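Local coordinates for pinoresinol-lariciresinol reductase (Thuja plicata, PDB 1QYD), which catalyses the NADPH-dependent reduction of pinoresinol to lariciresinol and of (-)-lariciresinol to (+)-secoisolariciresinol in lignan biosynthesis, at residues P114-M119 with I136-V141; I123-L128 with R278-N283; G201-K206 with M218-P223; V7-G12 with R19-S24. All coordinates share one frame; numbering follows the deposited sequence.

Contact 1 (P114-M119 with I136-V141)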
# COMPACT_ATOMS: atom_id res chain seq x y z
N PRO A 114 -4.31 7.93 17.90
CA PRO A 114 -4.13 7.11 16.69
C PRO A 114 -3.38 5.81 16.86
O PRO A 114 -2.96 5.47 17.97
CB PRO A 114 -3.40 7.96 15.66
CG PRO A 114 -3.60 9.33 16.15
CD PRO A 114 -3.68 9.21 17.68
N SER A 115 -3.21 5.09 15.75
CA SER A 115 -2.46 3.85 15.73
C SER A 115 -1.01 4.20 15.46
O SER A 115 -0.55 4.26 14.31
CB SER A 115 -2.93 2.93 14.65
OG SER A 115 -2.15 1.77 14.80
N GLU A 116 -0.38 4.50 16.60
CA GLU A 116 1.01 4.88 16.79
C GLU A 116 1.69 3.65 17.41
O GLU A 116 1.76 2.57 16.81
CB GLU A 116 1.03 6.09 17.73
CG GLU A 116 0.57 7.41 17.15
CD GLU A 116 1.48 7.97 16.07
OE1 GLU A 116 2.63 8.28 16.38
OE2 GLU A 116 1.05 8.10 14.93
N PHE A 117 2.08 3.79 18.69
CA PHE A 117 2.70 2.80 19.57
C PHE A 117 4.08 2.23 19.12
O PHE A 117 4.41 1.07 19.37
CB PHE A 117 1.67 1.65 19.79
CG PHE A 117 0.30 2.09 20.30
CD1 PHE A 117 -0.76 2.22 19.39
CD2 PHE A 117 0.12 2.42 21.66
CE1 PHE A 117 -2.00 2.69 19.84
CE2 PHE A 117 -1.13 2.89 22.09
CZ PHE A 117 -2.18 3.02 21.18
N GLY A 118 4.90 3.12 18.54
CA GLY A 118 6.21 2.81 17.99
C GLY A 118 7.16 4.02 17.90
O GLY A 118 7.16 4.91 18.75
N MET A 119 7.95 4.02 16.82
CA MET A 119 9.03 4.96 16.54
C MET A 119 8.88 6.48 16.46
O MET A 119 9.88 7.20 16.65
CB MET A 119 9.70 4.58 15.24
CG MET A 119 10.43 3.27 15.25
SD MET A 119 11.58 3.16 13.85
CE MET A 119 13.06 3.25 14.81
N ILE A 136 5.29 6.95 6.69
CA ILE A 136 4.58 7.78 5.72
C ILE A 136 3.07 7.75 6.03
O ILE A 136 2.41 8.80 6.14
CB ILE A 136 4.79 7.23 4.31
CG1 ILE A 136 6.22 7.37 3.88
CG2 ILE A 136 3.87 7.98 3.37
CD1 ILE A 136 6.69 8.83 3.74
N ASP A 137 2.52 6.52 6.16
CA ASP A 137 1.11 6.28 6.39
C ASP A 137 0.57 6.98 7.60
O ASP A 137 -0.32 7.80 7.48
CB ASP A 137 0.87 4.81 6.54
CG ASP A 137 0.90 3.94 5.29
OD1 ASP A 137 1.08 4.37 4.13
OD2 ASP A 137 0.72 2.76 5.52
N LYS A 138 1.15 6.67 8.75
CA LYS A 138 0.84 7.29 10.04
C LYS A 138 0.96 8.81 10.07
O LYS A 138 0.50 9.44 11.01
CB LYS A 138 1.76 6.74 11.13
CG LYS A 138 1.69 5.25 11.41
CD LYS A 138 2.71 4.79 12.43
CE LYS A 138 2.48 3.31 12.76
NZ LYS A 138 3.55 2.78 13.59
N ARG A 139 1.64 9.43 9.11
CA ARG A 139 1.76 10.86 9.09
C ARG A 139 0.53 11.45 8.42
O ARG A 139 -0.03 12.44 8.90
CB ARG A 139 3.04 11.30 8.34
CG ARG A 139 4.26 11.50 9.25
CD ARG A 139 5.36 12.25 8.53
NE ARG A 139 6.65 11.59 8.67
CZ ARG A 139 7.20 10.85 7.68
NH1 ARG A 139 6.60 10.66 6.50
NH2 ARG A 139 8.39 10.30 7.85
N LYS A 140 0.08 10.84 7.33
CA LYS A 140 -1.13 11.23 6.62
C LYS A 140 -2.33 11.33 7.54
O LYS A 140 -3.13 12.28 7.49
CB LYS A 140 -1.46 10.22 5.54
CG LYS A 140 -0.60 10.46 4.35
CD LYS A 140 -1.37 9.79 3.24
CE LYS A 140 -1.38 10.70 2.01
NZ LYS A 140 -0.07 10.88 1.40
N VAL A 141 -2.37 10.33 8.41
CA VAL A 141 -3.32 10.18 9.48
C VAL A 141 -3.10 11.27 10.52
O VAL A 141 -4.10 11.84 10.97
CB VAL A 141 -3.11 8.75 10.01
CG1 VAL A 141 -3.77 8.49 11.36
CG2 VAL A 141 -3.67 7.81 8.92
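With CG beside its backbone N (chi1 -61°) and the rest of the chain stretched, the side chain of K138 leaves helix 133-147 and runs straight across the backbone of S115 and E116. E116 takes the other shape: a bend at chi2 (-67°) folds its carboxylate back toward the base of the lysine, where OE2 of E116 lies 4.1 Å from CB of K138. The two chains meet obliquely, and their charged ends stay apart, OE2 of E116 being 6.0 Å from NZ of K138. The methylenes of the lysine follow the peptide carbonyls, with CE of K138 3.5 Å from the carbonyl O of S115 and NZ of K138 3.7 Å from the carbonyl O of E116, too loose for a hydrogen bond. K138 is the inferred proton acceptor of the active site, and the loop it overlies follows strand 111-113, an outermost strand of this chain's parallel Rossmann-type sheet. An inverse gamma turn centred on S115 shapes this loop, and the serine OG is bonded to the carbonyl of L84. The carboxylate of E116 forms a salt bridge through OE1 with R142, an inferred NADP(+)-binding residue one helical turn beyond K138. Three residues after K138, V141 turns CG1 to the ring of P114, 4.3 Å from CB of that proline, and Q96 of helix 96-105 packs against both residues.

Contact 2 (I123-L128 with R278-N283)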
# COMPACT_ATOMS: atom_id res chain seq x y z
N ILE A 123 9.34 12.31 13.41
CA ILE A 123 10.67 12.49 13.99
C ILE A 123 11.50 11.86 12.89
O ILE A 123 11.75 10.65 12.76
CB ILE A 123 10.84 11.76 15.36
CG1 ILE A 123 10.50 12.76 16.47
CG2 ILE A 123 12.27 11.23 15.58
CD1 ILE A 123 11.45 13.97 16.67
N MET A 124 11.74 12.87 12.05
CA MET A 124 12.43 12.86 10.78
C MET A 124 11.96 11.80 9.79
O MET A 124 11.45 12.10 8.70
CB MET A 124 13.95 12.67 11.01
CG MET A 124 14.77 13.73 11.70
SD MET A 124 14.53 15.35 10.93
CE MET A 124 13.67 16.21 12.23
N GLU A 125 12.13 10.56 10.26
CA GLU A 125 12.09 9.31 9.52
C GLU A 125 12.36 9.47 8.00
O GLU A 125 11.55 9.54 7.08
CB GLU A 125 10.76 8.62 9.85
CG GLU A 125 10.53 8.30 11.35
CD GLU A 125 11.48 7.45 12.22
OE1 GLU A 125 12.44 6.83 11.76
OE2 GLU A 125 11.22 7.39 13.42
N HIS A 126 13.68 9.75 8.02
CA HIS A 126 14.77 9.90 7.04
C HIS A 126 15.21 8.53 6.53
O HIS A 126 16.22 8.37 5.86
CB HIS A 126 15.95 10.57 7.76
CG HIS A 126 16.11 9.91 9.15
ND1 HIS A 126 15.50 10.32 10.25
CD2 HIS A 126 16.77 8.75 9.47
CE1 HIS A 126 15.75 9.45 11.20
NE2 HIS A 126 16.52 8.51 10.73
N ALA A 127 14.43 7.56 7.02
CA ALA A 127 14.52 6.13 6.93
C ALA A 127 14.72 5.48 5.59
O ALA A 127 14.24 5.95 4.56
CB ALA A 127 13.28 5.55 7.55
N LEU A 128 15.44 4.36 5.70
CA LEU A 128 15.73 3.49 4.57
C LEU A 128 14.39 2.90 4.17
O LEU A 128 13.54 2.61 5.02
CB LEU A 128 16.68 2.34 4.98
CG LEU A 128 18.03 2.54 5.68
CD1 LEU A 128 18.33 1.31 6.54
CD2 LEU A 128 19.12 2.84 4.66
N ARG A 278 21.09 3.86 13.40
CA ARG A 278 20.88 5.30 13.30
C ARG A 278 20.22 5.77 14.60
O ARG A 278 20.04 6.96 14.85
CB ARG A 278 19.97 5.67 12.10
CG ARG A 278 20.64 6.10 10.78
CD ARG A 278 21.57 5.05 10.11
NE ARG A 278 20.91 3.78 9.85
CZ ARG A 278 21.27 2.85 8.94
NH1 ARG A 278 22.33 2.97 8.12
NH2 ARG A 278 20.51 1.74 8.85
N GLY A 279 19.83 4.80 15.44
CA GLY A 279 19.35 5.05 16.79
C GLY A 279 18.13 5.91 17.01
O GLY A 279 18.09 6.58 18.04
N ASP A 280 17.12 5.89 16.13
CA ASP A 280 15.89 6.65 16.30
C ASP A 280 14.98 6.38 17.51
O ASP A 280 13.79 6.73 17.48
CB ASP A 280 15.04 6.51 15.04
CG ASP A 280 15.71 7.03 13.79
OD1 ASP A 280 15.55 6.42 12.72
OD2 ASP A 280 16.38 8.06 13.88
N LEU A 281 15.45 5.80 18.61
CA LEU A 281 14.58 5.65 19.76
C LEU A 281 14.85 6.66 20.87
O LEU A 281 13.95 7.15 21.55
CB LEU A 281 14.72 4.20 20.27
CG LEU A 281 13.65 3.26 19.68
CD1 LEU A 281 14.00 2.88 18.28
CD2 LEU A 281 13.59 1.97 20.42
N TYR A 282 16.14 6.96 21.02
CA TYR A 282 16.66 7.87 22.02
C TYR A 282 17.58 8.94 21.44
O TYR A 282 17.96 9.83 22.19
CB TYR A 282 17.44 7.10 23.08
CG TYR A 282 17.31 7.79 24.42
CD1 TYR A 282 16.17 7.55 25.18
CD2 TYR A 282 18.24 8.72 24.89
CE1 TYR A 282 15.95 8.23 26.38
CE2 TYR A 282 18.03 9.41 26.09
CZ TYR A 282 16.88 9.16 26.83
OH TYR A 282 16.62 9.86 28.00
N ASN A 283 17.95 8.96 20.15
CA ASN A 283 18.83 9.96 19.58
C ASN A 283 18.24 11.37 19.42
O ASN A 283 18.60 12.11 18.48
CB ASN A 283 19.35 9.47 18.22
CG ASN A 283 18.41 9.51 16.99
OD1 ASN A 283 17.19 9.62 17.10
ND2 ASN A 283 18.93 9.44 15.77
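Two irregular loops of the NmrA-type reductase fold meet here: the one that leads from strand 111-113 into helix 133-147, and the one between helix 272-275 and strand 290-292. H126 reaches over from the first and D280 from the second. The imidazole uses its edge, NE2 of H126 standing 3.0 Å from OD1 of D280, but the N-H points poorly at the oxygen (124°), and the hydrogen bond is weak. Ring and carboxylate planes are 65° apart. E125 bends at chi2 so that its OE1 comes 3.3 Å from OD1 of D280, with the two carboxylates nearly perpendicular. Two like charges thus lie close together, which may make a positive charge on H126 more favourable. From its own loop, D280 receives a weak hydrogen bond at OD2 from ND2 of N283. CD1 of L128 lies against the guanidinium of R278, 3.2 Å from its NH2, the side chains crossing at about a right angle; the same NH2 donates a hydrogen bond to the carbonyl O of Y273. With L128 about 8 Å, side chain to side chain, from the inferred substrate-binding residue H271, the arrangement is a loop-to-loop junction, probably near the substrate site.

Contact 3 (G201-K206 with M218-P223)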
# COMPACT_ATOMS: atom_id res chain seq x y z
N GLY A 201 -0.28 0.05 27.68
CA GLY A 201 -1.70 0.19 27.80
C GLY A 201 -1.98 1.05 28.98
O GLY A 201 -2.71 2.01 28.83
N THR A 202 -1.39 0.77 30.14
CA THR A 202 -1.59 1.53 31.37
C THR A 202 -1.27 3.01 31.18
O THR A 202 -2.04 3.86 31.63
CB THR A 202 -0.72 1.00 32.51
OG1 THR A 202 -1.04 -0.37 32.77
CG2 THR A 202 -0.94 1.81 33.78
N TYR A 203 -0.16 3.34 30.51
CA TYR A 203 0.22 4.71 30.26
C TYR A 203 -0.65 5.38 29.21
O TYR A 203 -0.70 6.62 29.21
CB TYR A 203 1.69 4.79 29.82
CG TYR A 203 2.69 4.66 30.95
CD1 TYR A 203 3.76 3.75 30.84
CD2 TYR A 203 2.52 5.41 32.11
CE1 TYR A 203 4.65 3.59 31.90
CE2 TYR A 203 3.40 5.26 33.16
CZ TYR A 203 4.46 4.34 33.05
OH TYR A 203 5.28 4.18 34.14
N THR A 204 -1.31 4.65 28.28
CA THR A 204 -2.17 5.34 27.33
C THR A 204 -3.51 5.60 27.97
O THR A 204 -4.10 6.62 27.61
CB THR A 204 -2.43 4.58 25.99
OG1 THR A 204 -3.03 3.36 26.31
CG2 THR A 204 -1.19 4.27 25.22
N ILE A 205 -4.04 4.79 28.92
CA ILE A 205 -5.31 5.16 29.50
C ILE A 205 -5.17 6.26 30.55
O ILE A 205 -6.14 6.96 30.89
CB ILE A 205 -5.97 3.86 30.05
CG1 ILE A 205 -6.71 3.26 28.89
CG2 ILE A 205 -7.06 4.05 31.07
CD1 ILE A 205 -5.78 2.58 27.86
N LYS A 206 -3.95 6.47 31.04
CA LYS A 206 -3.63 7.60 31.92
C LYS A 206 -3.34 8.92 31.16
O LYS A 206 -3.43 9.99 31.76
CB LYS A 206 -2.42 7.23 32.78
CG LYS A 206 -2.73 6.06 33.70
CD LYS A 206 -1.88 6.13 34.94
CE LYS A 206 -2.47 5.15 35.91
NZ LYS A 206 -2.27 5.58 37.26
N MET A 218 3.40 11.71 23.36
CA MET A 218 3.71 11.10 24.64
C MET A 218 4.70 9.99 24.41
O MET A 218 4.34 8.96 23.85
CB MET A 218 2.47 10.51 25.30
CG MET A 218 2.86 10.03 26.68
SD MET A 218 1.66 8.89 27.38
CE MET A 218 1.42 9.84 28.81
N TYR A 219 5.95 10.22 24.81
CA TYR A 219 7.02 9.24 24.71
C TYR A 219 7.05 8.38 25.98
O TYR A 219 6.84 8.88 27.09
CB TYR A 219 8.37 9.93 24.55
CG TYR A 219 8.57 10.75 23.28
CD1 TYR A 219 8.67 10.10 22.05
CD2 TYR A 219 8.67 12.14 23.32
CE1 TYR A 219 8.86 10.85 20.88
CE2 TYR A 219 8.86 12.89 22.16
CZ TYR A 219 8.96 12.24 20.95
OH TYR A 219 9.16 12.97 19.79
N ILE A 220 7.21 7.07 25.89
CA ILE A 220 7.41 6.27 27.08
C ILE A 220 8.90 5.97 26.91
O ILE A 220 9.36 5.42 25.88
CB ILE A 220 6.57 4.99 27.06
CG1 ILE A 220 5.11 5.21 26.70
CG2 ILE A 220 6.66 4.44 28.47
CD1 ILE A 220 4.13 4.04 26.93
N ARG A 221 9.64 6.49 27.90
CA ARG A 221 11.11 6.40 27.92
C ARG A 221 11.58 5.94 29.26
O ARG A 221 12.30 6.70 29.91
CB ARG A 221 11.75 7.78 27.61
CG ARG A 221 12.01 7.99 26.15
CD ARG A 221 12.73 9.29 25.86
NE ARG A 221 13.03 9.30 24.44
CZ ARG A 221 13.60 10.34 23.81
NH1 ARG A 221 13.95 11.48 24.41
NH2 ARG A 221 13.87 10.19 22.52
N PRO A 222 11.21 4.75 29.80
CA PRO A 222 11.27 4.46 31.22
C PRO A 222 12.74 4.38 31.50
O PRO A 222 13.46 3.71 30.77
CB PRO A 222 10.61 3.16 31.44
CG PRO A 222 9.90 2.94 30.14
CD PRO A 222 10.80 3.55 29.09
N PRO A 223 13.21 5.17 32.47
CA PRO A 223 14.64 5.45 32.67
C PRO A 223 15.52 4.18 32.62
O PRO A 223 16.44 4.06 31.81
CB PRO A 223 14.63 6.16 34.00
CG PRO A 223 13.25 6.80 34.12
CD PRO A 223 12.37 5.73 33.54
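The phenol ring of Y203 is met at an oblique angle by I220, whose CG2 lies 3.8 Å from CD1 of the tyrosine and a little farther from its CE1; T294 and V300 also touch this side chain. I220 works with both branches. Its CG2 stands anti to the backbone N, and its extended CG1 arm brings CD1 to 3.9 Å from CB of Y203, so that the isoleucine grips the tyrosine at the root as well as at the ring. M218, two residues earlier on the same side of the chain, stretches through chi1 and chi2 to bring its SD to 3.8 Å from the carbonyl O of Y203, and the bend at chi3 sets CE near the same oxygen. These three residues pack helix 197-207 onto the end of strand 217-219, the central strand of the small three-stranded parallel sheet. Within the helix, OG1 of T204 donates to the carbonyl O of G201 at 2.9 Å, tilted 22° from the carbonyl plane; that oxygen also accepts from N of I205. Across the interface the touching groups are methyls, an aromatic ring, a thioether and the Y203 carbonyl, all buried, so these two segments are joined mainly by van der Waals contact, without a hydrogen bond between them.

Contact 4 (V7-G12 with R19-S24)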
# COMPACT_ATOMS: atom_id res chain seq x y z
N VAL A 7 -14.51 5.26 26.55
CA VAL A 7 -13.55 4.98 25.51
C VAL A 7 -14.05 3.96 24.54
O VAL A 7 -14.79 3.04 24.83
CB VAL A 7 -12.14 4.54 26.12
CG1 VAL A 7 -11.85 5.41 27.36
CG2 VAL A 7 -12.11 3.08 26.48
N LEU A 8 -13.67 4.25 23.31
CA LEU A 8 -14.02 3.39 22.21
C LEU A 8 -12.69 2.89 21.68
O LEU A 8 -11.85 3.72 21.31
CB LEU A 8 -14.76 4.19 21.15
CG LEU A 8 -15.21 3.51 19.86
CD1 LEU A 8 -16.03 2.25 20.14
CD2 LEU A 8 -16.13 4.44 19.10
N ILE A 9 -12.48 1.57 21.70
CA ILE A 9 -11.28 1.04 21.09
C ILE A 9 -11.68 0.27 19.86
O ILE A 9 -12.53 -0.61 19.83
CB ILE A 9 -10.51 0.12 22.06
CG1 ILE A 9 -10.26 0.86 23.34
CG2 ILE A 9 -9.11 -0.19 21.50
CD1 ILE A 9 -10.41 -0.01 24.55
N VAL A 10 -11.04 0.74 18.82
CA VAL A 10 -11.19 0.19 17.51
C VAL A 10 -9.80 -0.39 17.25
O VAL A 10 -8.82 0.21 17.64
CB VAL A 10 -11.69 1.39 16.65
CG1 VAL A 10 -11.11 2.75 17.03
CG2 VAL A 10 -11.33 1.07 15.23
N GLY A 11 -9.64 -1.59 16.69
CA GLY A 11 -8.35 -2.25 16.57
C GLY A 11 -8.03 -3.24 17.73
O GLY A 11 -7.19 -4.13 17.62
N GLY A 12 -8.77 -3.12 18.84
CA GLY A 12 -8.67 -3.86 20.11
C GLY A 12 -8.76 -5.38 20.16
O GLY A 12 -8.78 -5.93 21.27
N ARG A 19 -4.05 -4.83 25.24
CA ARG A 19 -3.38 -4.25 26.39
C ARG A 19 -3.98 -2.94 26.82
O ARG A 19 -4.10 -2.68 28.02
CB ARG A 19 -1.95 -4.01 26.07
CG ARG A 19 -1.20 -5.30 26.31
CD ARG A 19 -1.25 -6.37 25.25
NE ARG A 19 -0.48 -7.45 25.80
CZ ARG A 19 -0.01 -8.47 25.10
NH1 ARG A 19 0.70 -9.39 25.76
NH2 ARG A 19 -0.23 -8.63 23.79
N ILE A 20 -4.31 -2.14 25.79
CA ILE A 20 -5.05 -0.89 25.90
C ILE A 20 -6.43 -1.26 26.44
O ILE A 20 -6.76 -0.79 27.53
CB ILE A 20 -5.13 -0.25 24.50
CG1 ILE A 20 -3.76 0.09 23.98
CG2 ILE A 20 -5.91 1.05 24.57
CD1 ILE A 20 -3.73 0.32 22.49
N VAL A 21 -7.21 -2.14 25.78
CA VAL A 21 -8.50 -2.63 26.27
C VAL A 21 -8.51 -3.09 27.72
O VAL A 21 -9.32 -2.55 28.48
CB VAL A 21 -9.02 -3.82 25.39
CG1 VAL A 21 -10.38 -4.28 25.90
CG2 VAL A 21 -9.27 -3.40 23.96
N ASN A 22 -7.68 -4.02 28.21
CA ASN A 22 -7.81 -4.37 29.62
C ASN A 22 -7.36 -3.24 30.53
O ASN A 22 -7.79 -3.16 31.67
CB ASN A 22 -7.02 -5.63 29.98
CG ASN A 22 -7.74 -6.40 31.12
OD1 ASN A 22 -7.97 -5.91 32.24
ND2 ASN A 22 -8.15 -7.64 30.85
N ALA A 23 -6.55 -2.31 30.04
CA ALA A 23 -6.15 -1.16 30.83
C ALA A 23 -7.35 -0.27 31.14
O ALA A 23 -7.55 0.09 32.29
CB ALA A 23 -5.12 -0.32 30.08
N SER A 24 -8.16 0.04 30.11
CA SER A 24 -9.40 0.78 30.21
C SER A 24 -10.29 0.27 31.32
O SER A 24 -10.61 0.94 32.31
CB SER A 24 -10.14 0.66 28.93
OG SER A 24 -9.83 1.62 27.94
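I9 lays its CD1 methyl over V21, 3.6 Å from CG2 of that valine and 3.7 Å from its CA, so the tip of the isoleucine rests on the helix backbone as well as on a side chain. The CG1 arm gets there by standing anti to the carbonyl carbon of I9 (chi1 -54°), while CG2 of I9 covers the same valine methyl from 4.0 Å. V21 in turn shares CG2 between two neighbours, since the carbonyl O of G12 lies 3.7 Å from it. G12 brings no side chain into this corner, and its backbone can approach the helix closely, the CA atoms of G12 and V21 being 6.3 Å apart. One turn on, S24 faces V7: OG of S24 lies 3.1 Å from CG2 of V7, a tight fit for a methyl and a hydroxyl, and 3.8 Å from CD1 of I9. Alternate residues of the strand, V7 and I9, thus point to the helix, and V21 and S24 answer from one of its faces. Strand and helix run nearly antiparallel, at 162° between short axes that come within 9.6 Å of each other. T31 of the adjacent strand 31-34 borders V7, I9 and S24. G11 and G12, both inferred to bind NADP(+), make the turn from strand 7-10 toward helix 17-26, and R36, another inferred cofactor residue, reaches the carbonyl of G11 through a weak hydrogen bond. This is the strand-turn-helix opening of the first beta-alpha-beta unit of a Rossmann fold, completed by strand 31-34, with a glycine-rich dinucleotide-binding loop at its turn.

Overall arrangement
Contact 4 comes first along the chain and forms the start of the Rossmann-type domain. Contact 1 lies just after strand 111-113, an outermost strand of the same five-stranded sheet, its centre about 17 Å away. The segments of contacts 1 and 2 alternate, and contact 3 falls between those of contact 2. Helix 17-26 of contact 4 packs directly on helix 197-207 of contact 3 through I205, and F117 of contact 1 touches both helices, at I20 and T204. M119 meets L281 of contact 2, and R221 of contact 3 reaches L281 and Y282. Contacts 2 and 4, centres about 28 Å apart, do not touch; contacts 1 and 3 bridge the inferred cofactor loop of contact 4 and the loops of contact 2.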